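Local coordinates for uncharacterized protein (Bacteroides ovatus, PDB 4FXT) that is of unknown function and is built from two beta-rich domains, an N-terminal one related to transthyretin and a C-terminal one of the E-set clan, at residues A[131-136]-A[140-145]; A[127-132]-A[189-194]; A[28-33]-A[90-95]. All coordinates share one frame; numbering follows the deposited sequence.

Overall arrangement
From the N terminus, the chain first closes contact 3, where strand 28-33 meets strand 88-93 inside the N-terminal, transthyretin-like domain after 56 intervening residues, half of them in strands. In the C-terminal E-set domain, contacts 1 and 2 start from the same strand, 127-135, and share G131 and I132. Contact 1 closes over a three-residue turn, folding the 140-145 loop back on that strand before strand 147-150; contact 2 closes later, at 189-194, spanning strand 176-185, so the short loop nests within the long one. Y133 and E142 pack on Y191 where the two touch. Contact 3 stays separate, its centre about 20 Å from that of contact 2 and 25 Å from that of contact 1.

Contact 1: residues A[131-136]-A[140-145]; sequences GIYLGT and TDEKQK. With EDO (1,2-ethanediol), chain O.
Y133, near the end of strand 127-135 in the E-set domain, lies under the loop 140-145 that leads to the neighbouring antiparallel strand 147-150. The backbone of the loop crosses one face of the phenol ring: E142 CA stands 4.1 Å from the ring centroid of Y133, a CH-pi contact displaced toward the rim, and D141 C lies over the same face. E142 CG then reaches the hydroxyl, 3.5 Å from Y133 OH, while K145 CD approaches Y133 CD1 obliquely. At the root of the tyrosine side chain, T140 CG2 lies 3.8 Å from Y133 CB. With OG1 anti to the carbonyl carbon (chi1 -59°), T140 OG1 comes beside G135 CA and hydrogen-bonds to G137 O within the turn.

A second shell shapes the loop. R180 NH1 bonds to T140 O, and Y193 OH bonds to E142 N. Inside the loop, D141 N bonds to Q144 O. A molecule of 1,2-ethanediol, probably from the crystallisation liquor, sits in the turn and takes a bond from T136 N to its O2 (2.8 Å). D141 OD1 accepts K143 N through its anti lone pair, an Asx turn. Its bond from Q144 N gives an Asx motif: Q144 N, 2.9 Å from D141 OD1, arrives 48° out of the carboxylate plane, with a nearly straight N-H...O angle of 166°.

Contact 2: residues A[127-132]-A[189-194]; sequences MENVGI and SEYCYS
Two strands of the antiparallel sheet in the E-set domain, 127-135 and 192-200, are kept apart by strand 176-185 between them, and a side-chain bond reaches over that middle strand. It joins N129 to Y191, the residue just ahead of C192. The donor is the carboxamide nitrogen: N129 ND2 lies 2.9 Å from Y191 OH, with an N-H...O angle of 160°. The hydroxyl sits close to the plane of the amide, as a well-directed N-H requires, and ND2 in turn lies in the plane of the tyrosine ring at its edge. The amide and ring planes are nevertheless almost perpendicular, 87° apart.

A first torsion of -171° extends the N129 carboxamide away from its backbone N, so that ND2 meets Y191 OH; the Y191 side chain points toward strand 127-135. The opposite end of the carboxamide is engaged too, since N129 OD1 accepts G152 N. Bonds at both ends are consistent with this orientation of the buried amide and would hold its rotation. Beside the bond, G131 N comes to 4.4 Å from Y191 CE2, near the ring plane at the edge.

E128 and N129 form a classic beta bulge opposite K184 of the middle strand. The ring of Y191 lies against that same K184, on strand 176-185, and against Y133 farther along strand 127-135; on the other edge of 127-135, V130 and I132 pair through their backbones with L151 and with L149 of strand 147-150.

Contact 3: residues A[28-33]-A[90-95]; sequences SEFALF and QDIPVT
F30 and I92 face each other between two sheets of the N-terminal, transthyretin-like domain: F30 belongs to the antiparallel sheet containing strands 43-46, 60-68 and 79-84, and I92 to the mixed sheet in which strand 88-93 runs parallel to strand 7-16. The contact thus lies in the interior between facing sheets, consistent with a beta sandwich as in transthyretin. The backbones stay well apart, 9.3 Å between the CA atoms of F30 and I92, so side chains alone make the contact.

The first kind of interaction is CH-pi. I92 CG2 lies over one face of the phenyl ring, 4.0 Å from the centroid of F30 and 27° off the ring normal. Its position follows from the isoleucine's first torsion, which sets CG2 anti to the backbone N and CG1 anti to the carbonyl carbon (chi1 -53°). Both branches can then meet the ring, with CG2 nearest F30 CZ and I92 CG1 3.8 Å from F30 CE2. The two side chains run past one another in opposite directions.

The second kind is apolar contact, made by I92 as well and, at the ring edge, by V94, whose CG1 lies 3.9 Å from F30 CZ. The outer end of the ring is therefore met on a face by isoleucine and at the edge by valine, two residues apart on one segment.

Other apolar groups extend this interior: A14 of strand 7-16 touches F30, I80 and L64 touch I92, and W72 lies against V94.

All three residues are buried, and the groups that meet are hydrocarbon throughout, so the two sheets are joined here by shape and dispersion and by the exclusion of water, without any polar pairing between these segments.

Contact 1: residues A[131-136]-A[140-145]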
ATOM      1  N   GLY A 131       3.557   3.127  12.052  1.00 38.86           N
ATOM      2  CA  GLY A 131       3.807   4.549  11.869  1.00 38.36           C
ATOM      3  C   GLY A 131       2.644   5.346  11.314  1.00 43.43           C
ATOM      4  O   GLY A 131       1.853   4.827  10.528  1.00 42.21           O
ATOM      5  N   ILE A 132       2.514   6.605  11.763  1.00 42.96           N
ATOM      6  CA  ILE A 132       1.581   7.604  11.248  1.00 44.42           C
ATOM      7  C   ILE A 132       2.435   8.617  10.510  1.00 46.76           C
ATOM      8  O   ILE A 132       3.433   9.078  11.062  1.00 45.59           O
ATOM      9  CB  ILE A 132       0.623   8.262  12.286  1.00 49.71           C
ATOM     10  CG1 ILE A 132      -0.221   7.240  13.069  1.00 50.39           C
ATOM     11  CG2 ILE A 132      -0.282   9.319  11.640  1.00 50.39           C
ATOM     12  CD1 ILE A 132       0.340   6.945  14.284  1.00 63.48           C
ATOM     13  N   TYR A 133       2.079   8.930   9.253  1.00 44.09           N
ATOM     14  CA  TYR A 133       2.858   9.851   8.426  1.00 43.63           C
ATOM     15  C   TYR A 133       1.989  11.008   7.943  1.00 49.07           C
ATOM     16  O   TYR A 133       0.807  10.809   7.649  1.00 49.39           O
ATOM     17  CB  TYR A 133       3.452   9.082   7.243  1.00 43.08           C
ATOM     18  CG  TYR A 133       4.251   7.872   7.695  1.00 44.93           C
ATOM     19  CD1 TYR A 133       5.540   8.013   8.199  1.00 48.11           C
ATOM     20  CD2 TYR A 133       3.711   6.589   7.637  1.00 44.02           C
ATOM     21  CE1 TYR A 133       6.255   6.916   8.680  1.00 48.92           C
ATOM     22  CE2 TYR A 133       4.428   5.484   8.081  1.00 44.98           C
ATOM     23  CZ  TYR A 133       5.701   5.653   8.609  1.00 53.85           C
ATOM     24  OH  TYR A 133       6.415   4.592   9.113  1.00 52.05           O
ATOM     25  N   LEU A 134       2.565  12.220   7.931  1.00 45.14           N
ATOM     26  CA  LEU A 134       1.958  13.446   7.390  1.00 46.73           C
ATOM     27  C   LEU A 134       2.840  13.972   6.291  1.00 52.70           C
ATOM     28  O   LEU A 134       4.050  14.061   6.500  1.00 54.04           O
ATOM     29  CB  LEU A 134       1.708  14.548   8.451  1.00 48.20           C
ATOM     30  CG  LEU A 134       0.878  14.210   9.734  1.00 52.59           C
ATOM     31  CD1 LEU A 134       0.848  15.379  10.665  1.00 52.43           C
ATOM     32  CD2 LEU A 134      -0.541  13.756   9.411  1.00 53.73           C
ATOM     33  N   GLY A 135       2.257  14.271   5.126  1.00 48.18           N
ATOM     34  CA  GLY A 135       2.980  14.773   3.959  1.00 47.20           C
ATOM     35  C   GLY A 135       2.309  15.940   3.266  1.00 49.61           C
ATOM     36  O   GLY A 135       1.115  16.186   3.475  1.00 48.59           O
ATOM     37  N   THR A 136       3.075  16.677   2.432  1.00 45.74           N
ATOM     38  CA  THR A 136       2.517  17.835   1.720  1.00 47.19           C
ATOM     39  C   THR A 136       1.711  17.338   0.493  1.00 52.93           C
ATOM     40  O   THR A 136       0.674  17.922   0.152  1.00 53.36           O
ATOM     41  CB  THR A 136       3.604  18.861   1.306  1.00 55.47           C
ATOM     42  OG1 THR A 136       4.522  18.247   0.429  1.00 65.07           O
ATOM     43  CG2 THR A 136       4.400  19.408   2.467  1.00 51.93           C
ATOM     44  N   THR A 140       2.754   9.982   0.304  1.00 48.05           N
ATOM     45  CA  THR A 140       3.247  10.048   1.695  1.00 47.29           C
ATOM     46  C   THR A 140       3.548   8.610   2.099  1.00 50.06           C
ATOM     47  O   THR A 140       2.769   7.691   1.805  1.00 48.33           O
ATOM     48  CB  THR A 140       2.217  10.769   2.589  1.00 53.99           C
ATOM     49  OG1 THR A 140       2.007  12.081   2.090  1.00 62.58           O
ATOM     50  CG2 THR A 140       2.658  10.883   4.012  1.00 51.89           C
ATOM     51  N   ASP A 141       4.716   8.406   2.695  1.00 46.84           N
ATOM     52  CA  ASP A 141       5.179   7.086   3.122  1.00 45.08           C
ATOM     53  C   ASP A 141       6.322   7.247   4.126  1.00 46.95           C
ATOM     54  O   ASP A 141       6.595   8.350   4.591  1.00 47.29           O
ATOM     55  CB  ASP A 141       5.598   6.250   1.908  1.00 47.84           C
ATOM     56  CG  ASP A 141       6.484   6.990   0.914  1.00 60.98           C
ATOM     57  OD1 ASP A 141       7.681   7.180   1.219  1.00 61.74           O
ATOM     58  OD2 ASP A 141       6.003   7.270  -0.229  1.00 63.14           O
ATOM     59  N   GLU A 142       6.953   6.144   4.509  1.00 42.29           N
ATOM     60  CA  GLU A 142       8.036   6.159   5.486  1.00 40.80           C
ATOM     61  C   GLU A 142       9.265   6.953   4.921  1.00 48.82           C
ATOM     62  O   GLU A 142      10.012   7.511   5.713  1.00 47.72           O
ATOM     63  CB  GLU A 142       8.398   4.697   5.849  1.00 40.61           C
ATOM     64  CG  GLU A 142       9.289   4.546   7.062  1.00 48.78           C
ATOM     65  CD  GLU A 142      10.770   4.803   6.907  1.00 67.73           C
ATOM     66  OE1 GLU A 142      11.301   4.598   5.794  1.00 61.35           O
ATOM     67  OE2 GLU A 142      11.414   5.136   7.925  1.00 71.25           O
ATOM     68  N   LYS A 143       9.448   7.039   3.567  1.00 48.86           N
ATOM     69  CA  LYS A 143      10.595   7.737   2.973  1.00 50.51           C
ATOM     70  C   LYS A 143      10.244   9.217   2.692  1.00 58.76           C
ATOM     71  O   LYS A 143      11.079  10.074   2.961  1.00 62.41           O
ATOM     72  CB  LYS A 143      11.080   7.035   1.691  1.00 53.67           C
ATOM     73  CG  LYS A 143      11.629   5.600   1.890  1.00 76.34           C
ATOM     74  CD  LYS A 143      12.835   5.491   2.851  1.00 90.53           C
ATOM     75  CE  LYS A 143      13.241   4.059   3.116  1.00102.54           C
ATOM     76  NZ  LYS A 143      14.315   3.958   4.136  1.00110.11           N
ATOM     77  N   GLN A 144       9.044   9.517   2.144  1.00 54.79           N
ATOM     78  CA  GLN A 144       8.551  10.871   1.864  1.00 54.57           C
ATOM     79  C   GLN A 144       7.543  11.273   2.890  1.00 56.92           C
ATOM     80  O   GLN A 144       6.405  10.776   2.874  1.00 59.83           O
ATOM     81  CB  GLN A 144       7.929  10.995   0.476  1.00 56.90           C
ATOM     82  CG  GLN A 144       8.825  10.974  -0.740  1.00 86.96           C
ATOM     83  CD  GLN A 144       7.885  11.179  -1.909  1.00116.03           C
ATOM     84  OE1 GLN A 144       7.115  10.269  -2.276  1.00110.61           O
ATOM     85  NE2 GLN A 144       7.816  12.419  -2.423  1.00109.36           N
ATOM     86  N   LYS A 145       7.951  12.151   3.805  1.00 49.67           N
ATOM     87  CA  LYS A 145       7.115  12.580   4.934  1.00 47.65           C
ATOM     88  C   LYS A 145       7.584  13.907   5.463  1.00 53.83           C
ATOM     89  O   LYS A 145       8.775  14.228   5.367  1.00 54.22           O
ATOM     90  CB  LYS A 145       7.156  11.519   6.063  1.00 46.19           C
ATOM     91  CG  LYS A 145       8.609  11.198   6.418  1.00 36.50           C
ATOM     92  CD  LYS A 145       8.845  10.153   7.410  1.00 38.77           C
ATOM     93  CE  LYS A 145      10.312   9.722   7.382  1.00 48.33           C
ATOM     94  NZ  LYS A 145      11.274  10.800   7.704  1.00 67.25           N
TER
HETATM   95  C1  EDO O 301       5.362  13.894   1.178  1.00 67.93           C
HETATM   96  O1  EDO O 301       4.627  14.420   0.060  1.00 67.08           O
HETATM   97  C2  EDO O 301       6.414  14.884   1.782  1.00 68.40           C
HETATM   98  O2  EDO O 301       5.820  15.989   2.456  1.00 68.67           O

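Contact 2: residues A[127-132]-A[189-194]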
HETATM    1  N   MSE A 127       5.542  -8.221  13.889  1.00 50.50           N
HETATM    2  CA  MSE A 127       5.384  -6.766  13.753  1.00 46.23           C
HETATM    3  C   MSE A 127       6.659  -6.057  14.200  1.00 48.80           C
HETATM    4  O   MSE A 127       7.185  -6.376  15.276  1.00 46.63           O
HETATM    5  CB  MSE A 127       4.167  -6.345  14.592  1.00 46.52           C
HETATM    6  CG  MSE A 127       3.987  -4.863  14.775  1.00 50.72           C
HETATM    7 SE   MSE A 127       2.193  -4.345  15.395  0.75 56.32          SE
HETATM    8  CE  MSE A 127       1.800  -5.619  16.942  1.00 54.89           C
ATOM      9  N   GLU A 128       7.178  -5.120  13.341  1.00 46.29           N
ATOM     10  CA  GLU A 128       8.400  -4.339  13.652  1.00 46.78           C
ATOM     11  C   GLU A 128       8.061  -2.951  14.127  1.00 52.05           C
ATOM     12  O   GLU A 128       8.687  -2.457  15.081  1.00 53.51           O
ATOM     13  CB  GLU A 128       9.382  -4.218  12.483  1.00 48.00           C
ATOM     14  CG  GLU A 128      10.116  -5.494  12.093  1.00 59.10           C
ATOM     15  CD  GLU A 128      11.205  -5.280  11.049  1.00 79.83           C
ATOM     16  OE1 GLU A 128      11.370  -4.117  10.607  1.00 65.12           O
ATOM     17  OE2 GLU A 128      11.922  -6.255  10.706  1.00 64.07           O
ATOM     18  N   ASN A 129       7.094  -2.308  13.453  1.00 48.59           N
ATOM     19  CA  ASN A 129       6.679  -0.938  13.768  1.00 47.68           C
ATOM     20  C   ASN A 129       5.359  -0.599  13.134  1.00 51.27           C
ATOM     21  O   ASN A 129       4.984  -1.161  12.098  1.00 52.27           O
ATOM     22  CB  ASN A 129       7.744   0.092  13.278  1.00 46.12           C
ATOM     23  CG  ASN A 129       7.514   1.505  13.727  1.00 74.28           C
ATOM     24  OD1 ASN A 129       7.354   1.785  14.921  1.00 66.17           O
ATOM     25  ND2 ASN A 129       7.574   2.439  12.787  1.00 74.93           N
ATOM     26  N   VAL A 130       4.675   0.363  13.755  1.00 44.90           N
ATOM     27  CA  VAL A 130       3.493   1.007  13.224  1.00 42.04           C
ATOM     28  C   VAL A 130       3.818   2.490  13.180  1.00 44.11           C
ATOM     29  O   VAL A 130       4.329   3.024  14.157  1.00 45.55           O
ATOM     30  CB  VAL A 130       2.206   0.675  13.992  1.00 44.76           C
ATOM     31  CG1 VAL A 130       1.007   1.400  13.378  1.00 42.99           C
ATOM     32  CG2 VAL A 130       1.980  -0.833  14.008  1.00 44.67           C
ATOM     33  N   GLY A 131       3.557   3.127  12.052  1.00 38.86           N
ATOM     34  CA  GLY A 131       3.807   4.549  11.869  1.00 38.36           C
ATOM     35  C   GLY A 131       2.644   5.346  11.314  1.00 43.43           C
ATOM     36  O   GLY A 131       1.853   4.827  10.528  1.00 42.21           O
ATOM     37  N   ILE A 132       2.514   6.605  11.763  1.00 42.96           N
ATOM     38  CA  ILE A 132       1.581   7.604  11.248  1.00 44.42           C
ATOM     39  C   ILE A 132       2.435   8.617  10.510  1.00 46.76           C
ATOM     40  O   ILE A 132       3.433   9.078  11.062  1.00 45.59           O
ATOM     41  CB  ILE A 132       0.623   8.262  12.286  1.00 49.71           C
ATOM     42  CG1 ILE A 132      -0.221   7.240  13.069  1.00 50.39           C
ATOM     43  CG2 ILE A 132      -0.282   9.319  11.640  1.00 50.39           C
ATOM     44  CD1 ILE A 132       0.340   6.945  14.284  1.00 63.48           C
ATOM     45  N   SER A 189      10.853  -5.674   3.448  1.00 50.45           N
ATOM     46  CA  SER A 189      11.631  -4.442   3.629  1.00 49.69           C
ATOM     47  C   SER A 189      10.717  -3.206   3.504  1.00 52.22           C
ATOM     48  O   SER A 189      11.128  -2.072   3.789  1.00 51.49           O
ATOM     49  CB  SER A 189      12.766  -4.380   2.611  1.00 53.25           C
ATOM     50  OG  SER A 189      12.280  -4.556   1.292  1.00 63.03           O
ATOM     51  N   GLU A 190       9.451  -3.454   3.203  1.00 48.29           N
ATOM     52  CA  GLU A 190       8.482  -2.414   2.959  1.00 47.89           C
ATOM     53  C   GLU A 190       7.360  -2.414   3.977  1.00 49.16           C
ATOM     54  O   GLU A 190       6.956  -3.453   4.465  1.00 48.99           O
ATOM     55  CB  GLU A 190       7.888  -2.671   1.541  1.00 49.99           C
ATOM     56  CG  GLU A 190       7.437  -1.440   0.800  1.00 54.34           C
ATOM     57  CD  GLU A 190       8.581  -0.475   0.563  1.00 79.99           C
ATOM     58  OE1 GLU A 190       9.735  -0.895   0.274  1.00 35.21           O
ATOM     59  OE2 GLU A 190       8.285   0.735   0.647  1.00 89.44           O
ATOM     60  N   TYR A 191       6.812  -1.235   4.232  1.00 43.63           N
ATOM     61  CA  TYR A 191       5.618  -1.092   5.024  1.00 40.99           C
ATOM     62  C   TYR A 191       4.403  -1.376   4.185  1.00 50.59           C
ATOM     63  O   TYR A 191       4.415  -1.153   2.967  1.00 54.58           O
ATOM     64  CB  TYR A 191       5.502   0.328   5.628  1.00 38.90           C
ATOM     65  CG  TYR A 191       6.313   0.663   6.855  1.00 39.52           C
ATOM     66  CD1 TYR A 191       7.688   0.855   6.773  1.00 40.30           C
ATOM     67  CD2 TYR A 191       5.689   0.962   8.063  1.00 42.02           C
ATOM     68  CE1 TYR A 191       8.442   1.197   7.891  1.00 38.74           C
ATOM     69  CE2 TYR A 191       6.431   1.333   9.188  1.00 44.86           C
ATOM     70  CZ  TYR A 191       7.811   1.462   9.090  1.00 53.82           C
ATOM     71  OH  TYR A 191       8.568   1.840  10.172  1.00 61.94           O
ATOM     72  N   CYS A 192       3.333  -1.782   4.828  1.00 48.35           N
ATOM     73  CA  CYS A 192       2.035  -1.882   4.218  1.00 50.27           C
ATOM     74  C   CYS A 192       1.222  -0.721   4.733  1.00 52.80           C
ATOM     75  O   CYS A 192       1.212  -0.475   5.941  1.00 52.90           O
ATOM     76  CB  CYS A 192       1.363  -3.224   4.468  1.00 53.54           C
ATOM     77  SG  CYS A 192      -0.311  -3.324   3.765  1.00 59.19           S
ATOM     78  N   TYR A 193       0.589   0.027   3.835  1.00 48.08           N
ATOM     79  CA  TYR A 193      -0.085   1.248   4.223  1.00 45.45           C
ATOM     80  C   TYR A 193      -1.570   1.267   3.966  1.00 46.76           C
ATOM     81  O   TYR A 193      -2.134   0.519   3.160  1.00 45.22           O
ATOM     82  CB  TYR A 193       0.508   2.428   3.421  1.00 46.36           C
ATOM     83  CG  TYR A 193       1.997   2.664   3.562  1.00 46.70           C
ATOM     84  CD1 TYR A 193       2.911   1.998   2.743  1.00 48.37           C
ATOM     85  CD2 TYR A 193       2.489   3.623   4.443  1.00 45.74           C
ATOM     86  CE1 TYR A 193       4.278   2.232   2.849  1.00 45.60           C
ATOM     87  CE2 TYR A 193       3.855   3.869   4.555  1.00 45.93           C
ATOM     88  CZ  TYR A 193       4.742   3.185   3.745  1.00 47.77           C
ATOM     89  OH  TYR A 193       6.081   3.468   3.860  1.00 45.55           O
ATOM     90  N   SER A 194      -2.190   2.232   4.639  1.00 43.90           N
ATOM     91  CA  SER A 194      -3.562   2.664   4.473  1.00 42.33           C
ATOM     92  C   SER A 194      -3.622   3.502   3.241  1.00 48.15           C
ATOM     93  O   SER A 194      -2.572   3.798   2.652  1.00 46.97           O
ATOM     94  CB  SER A 194      -4.001   3.438   5.708  1.00 41.70           C
ATOM     95  OG  SER A 194      -3.260   4.647   5.757  1.00 45.17           O
TER

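Contact 3: residues A[28-33]-A[90-95]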
ATOM      1  N   SER A  28       6.885  -1.455  -5.062  1.00 55.14           N
ATOM      2  CA  SER A  28       6.324  -2.770  -5.318  1.00 54.50           C
ATOM      3  C   SER A  28       5.983  -2.971  -6.778  1.00 59.49           C
ATOM      4  O   SER A  28       5.624  -2.027  -7.501  1.00 60.05           O
ATOM      5  CB  SER A  28       5.076  -2.949  -4.468  1.00 54.36           C
ATOM      6  OG  SER A  28       5.452  -2.739  -3.118  1.00 51.42           O
ATOM      7  N   GLU A  29       6.119  -4.240  -7.201  1.00 55.83           N
ATOM      8  CA  GLU A  29       5.926  -4.707  -8.569  1.00 56.26           C
ATOM      9  C   GLU A  29       5.342  -6.097  -8.655  1.00 60.62           C
ATOM     10  O   GLU A  29       5.262  -6.825  -7.658  1.00 59.04           O
ATOM     11  CB  GLU A  29       7.287  -4.745  -9.285  1.00 59.23           C
ATOM     12  CG  GLU A  29       8.022  -3.428  -9.409  1.00 70.49           C
ATOM     13  CD  GLU A  29       9.473  -3.499  -9.847  1.00 80.24           C
ATOM     14  OE1 GLU A  29       9.908  -4.521 -10.435  1.00 72.75           O
ATOM     15  OE2 GLU A  29      10.176  -2.492  -9.600  1.00 60.05           O
ATOM     16  N   PHE A  30       4.981  -6.464  -9.891  1.00 60.72           N
ATOM     17  CA  PHE A  30       4.627  -7.791 -10.378  1.00 63.08           C
ATOM     18  C   PHE A  30       5.481  -8.038 -11.626  1.00 71.29           C
ATOM     19  O   PHE A  30       5.945  -7.081 -12.249  1.00 70.95           O
ATOM     20  CB  PHE A  30       3.122  -8.004 -10.645  1.00 64.48           C
ATOM     21  CG  PHE A  30       2.165  -7.773  -9.508  1.00 64.13           C
ATOM     22  CD1 PHE A  30       2.298  -8.469  -8.311  1.00 68.16           C
ATOM     23  CD2 PHE A  30       1.016  -7.022  -9.698  1.00 64.78           C
ATOM     24  CE1 PHE A  30       1.383  -8.273  -7.261  1.00 67.63           C
ATOM     25  CE2 PHE A  30       0.081  -6.858  -8.668  1.00 66.81           C
ATOM     26  CZ  PHE A  30       0.279  -7.463  -7.449  1.00 64.71           C
ATOM     27  N   ALA A  31       5.733  -9.290 -11.969  1.00 69.74           N
ATOM     28  CA  ALA A  31       6.477  -9.609 -13.178  1.00 71.77           C
ATOM     29  C   ALA A  31       5.585 -10.391 -14.100  1.00 76.63           C
ATOM     30  O   ALA A  31       4.868 -11.309 -13.666  1.00 75.00           O
ATOM     31  CB  ALA A  31       7.753 -10.373 -12.865  1.00 73.98           C
ATOM     32  N   LEU A  32       5.603  -9.998 -15.372  1.00 74.91           N
ATOM     33  CA  LEU A  32       4.748 -10.565 -16.390  1.00 75.92           C
ATOM     34  C   LEU A  32       5.609 -11.366 -17.401  1.00 86.14           C
ATOM     35  O   LEU A  32       6.619 -10.884 -17.906  1.00 86.02           O
ATOM     36  CB  LEU A  32       4.001  -9.386 -17.021  1.00 73.96           C
ATOM     37  CG  LEU A  32       2.541  -9.575 -17.369  1.00 76.97           C
ATOM     38  CD1 LEU A  32       1.790 -10.358 -16.313  1.00 75.18           C
ATOM     39  CD2 LEU A  32       1.880  -8.240 -17.597  1.00 76.99           C
ATOM     40  N   PHE A  33       5.256 -12.626 -17.583  1.00 88.12           N
ATOM     41  CA  PHE A  33       5.970 -13.535 -18.459  1.00 93.98           C
ATOM     42  C   PHE A  33       5.103 -14.115 -19.531  1.00104.59           C
ATOM     43  O   PHE A  33       3.889 -14.235 -19.359  1.00103.64           O
ATOM     44  CB  PHE A  33       6.550 -14.706 -17.657  1.00 97.20           C
ATOM     45  CG  PHE A  33       7.631 -14.386 -16.667  1.00 98.25           C
ATOM     46  CD1 PHE A  33       7.314 -13.966 -15.382  1.00 99.38           C
ATOM     47  CD2 PHE A  33       8.965 -14.585 -16.986  1.00103.92           C
ATOM     48  CE1 PHE A  33       8.322 -13.692 -14.446  1.00 99.79           C
ATOM     49  CE2 PHE A  33       9.971 -14.338 -16.045  1.00106.47           C
ATOM     50  CZ  PHE A  33       9.643 -13.888 -14.781  1.00101.23           C
ATOM     51  N   GLN A  90      -7.801  -7.078 -14.614  1.00 74.17           N
ATOM     52  CA  GLN A  90      -7.770  -8.213 -13.697  1.00 73.92           C
ATOM     53  C   GLN A  90      -7.078  -7.821 -12.390  1.00 73.51           C
ATOM     54  O   GLN A  90      -5.923  -7.398 -12.378  1.00 71.54           O
ATOM     55  CB  GLN A  90      -7.086  -9.437 -14.331  1.00 77.51           C
ATOM     56  CG  GLN A  90      -7.184 -10.708 -13.476  1.00 96.45           C
ATOM     57  CD  GLN A  90      -6.758 -11.964 -14.197  1.00128.15           C
ATOM     58  OE1 GLN A  90      -6.802 -12.068 -15.430  1.00127.84           O
ATOM     59  NE2 GLN A  90      -6.460 -12.999 -13.427  1.00126.36           N
ATOM     60  N   ASP A  91      -7.801  -7.958 -11.282  1.00 68.67           N
ATOM     61  CA  ASP A  91      -7.247  -7.671  -9.970  1.00 64.54           C
ATOM     62  C   ASP A  91      -6.368  -8.850  -9.547  1.00 66.69           C
ATOM     63  O   ASP A  91      -6.648  -9.996  -9.914  1.00 66.87           O
ATOM     64  CB  ASP A  91      -8.369  -7.376  -8.958  1.00 65.64           C
ATOM     65  CG  ASP A  91      -9.165  -6.088  -9.214  1.00 74.57           C
ATOM     66  OD1 ASP A  91      -8.675  -5.221  -9.973  1.00 76.66           O
ATOM     67  OD2 ASP A  91     -10.251  -5.924  -8.605  1.00 75.63           O
ATOM     68  N   ILE A  92      -5.266  -8.557  -8.837  1.00 61.69           N
ATOM     69  CA  ILE A  92      -4.309  -9.577  -8.402  1.00 61.07           C
ATOM     70  C   ILE A  92      -4.450  -9.788  -6.895  1.00 63.62           C
ATOM     71  O   ILE A  92      -4.059  -8.922  -6.113  1.00 61.03           O
ATOM     72  CB  ILE A  92      -2.841  -9.227  -8.793  1.00 62.73           C
ATOM     73  CG1 ILE A  92      -2.708  -8.918 -10.305  1.00 64.89           C
ATOM     74  CG2 ILE A  92      -1.849 -10.301  -8.339  1.00 61.55           C
ATOM     75  CD1 ILE A  92      -3.147 -10.059 -11.291  1.00 73.65           C
ATOM     76  N   PRO A  93      -4.975 -10.954  -6.458  1.00 62.84           N
ATOM     77  CA  PRO A  93      -5.084 -11.188  -5.018  1.00 61.64           C
ATOM     78  C   PRO A  93      -3.689 -11.356  -4.412  1.00 64.66           C
ATOM     79  O   PRO A  93      -2.815 -12.074  -4.958  1.00 66.02           O
ATOM     80  CB  PRO A  93      -5.945 -12.452  -4.927  1.00 64.90           C
ATOM     81  CG  PRO A  93      -5.708 -13.163  -6.195  1.00 70.75           C
ATOM     82  CD  PRO A  93      -5.472 -12.114  -7.233  1.00 66.42           C
ATOM     83  N   VAL A  94      -3.461 -10.582  -3.352  1.00 56.44           N
ATOM     84  CA  VAL A  94      -2.230 -10.622  -2.590  1.00 54.48           C
ATOM     85  C   VAL A  94      -2.614 -10.995  -1.151  1.00 60.68           C
ATOM     86  O   VAL A  94      -3.806 -10.945  -0.794  1.00 61.20           O
ATOM     87  CB  VAL A  94      -1.390  -9.320  -2.682  1.00 55.26           C
ATOM     88  CG1 VAL A  94      -0.938  -9.056  -4.110  1.00 55.42           C
ATOM     89  CG2 VAL A  94      -2.120  -8.108  -2.084  1.00 53.25           C
ATOM     90  N   THR A  95      -1.616 -11.418  -0.342  1.00 56.35           N
ATOM     91  CA  THR A  95      -1.851 -11.756   1.056  1.00 54.73           C
ATOM     92  C   THR A  95      -0.775 -10.957   1.865  1.00 54.46           C
ATOM     93  O   THR A  95       0.377 -11.393   1.988  1.00 52.21           O
ATOM     94  CB  THR A  95      -1.873 -13.304   1.310  1.00 56.36           C
ATOM     95  OG1 THR A  95      -0.572 -13.862   1.158  1.00 59.58           O
ATOM     96  CG2 THR A  95      -2.911 -14.053   0.434  1.00 44.59           C
TER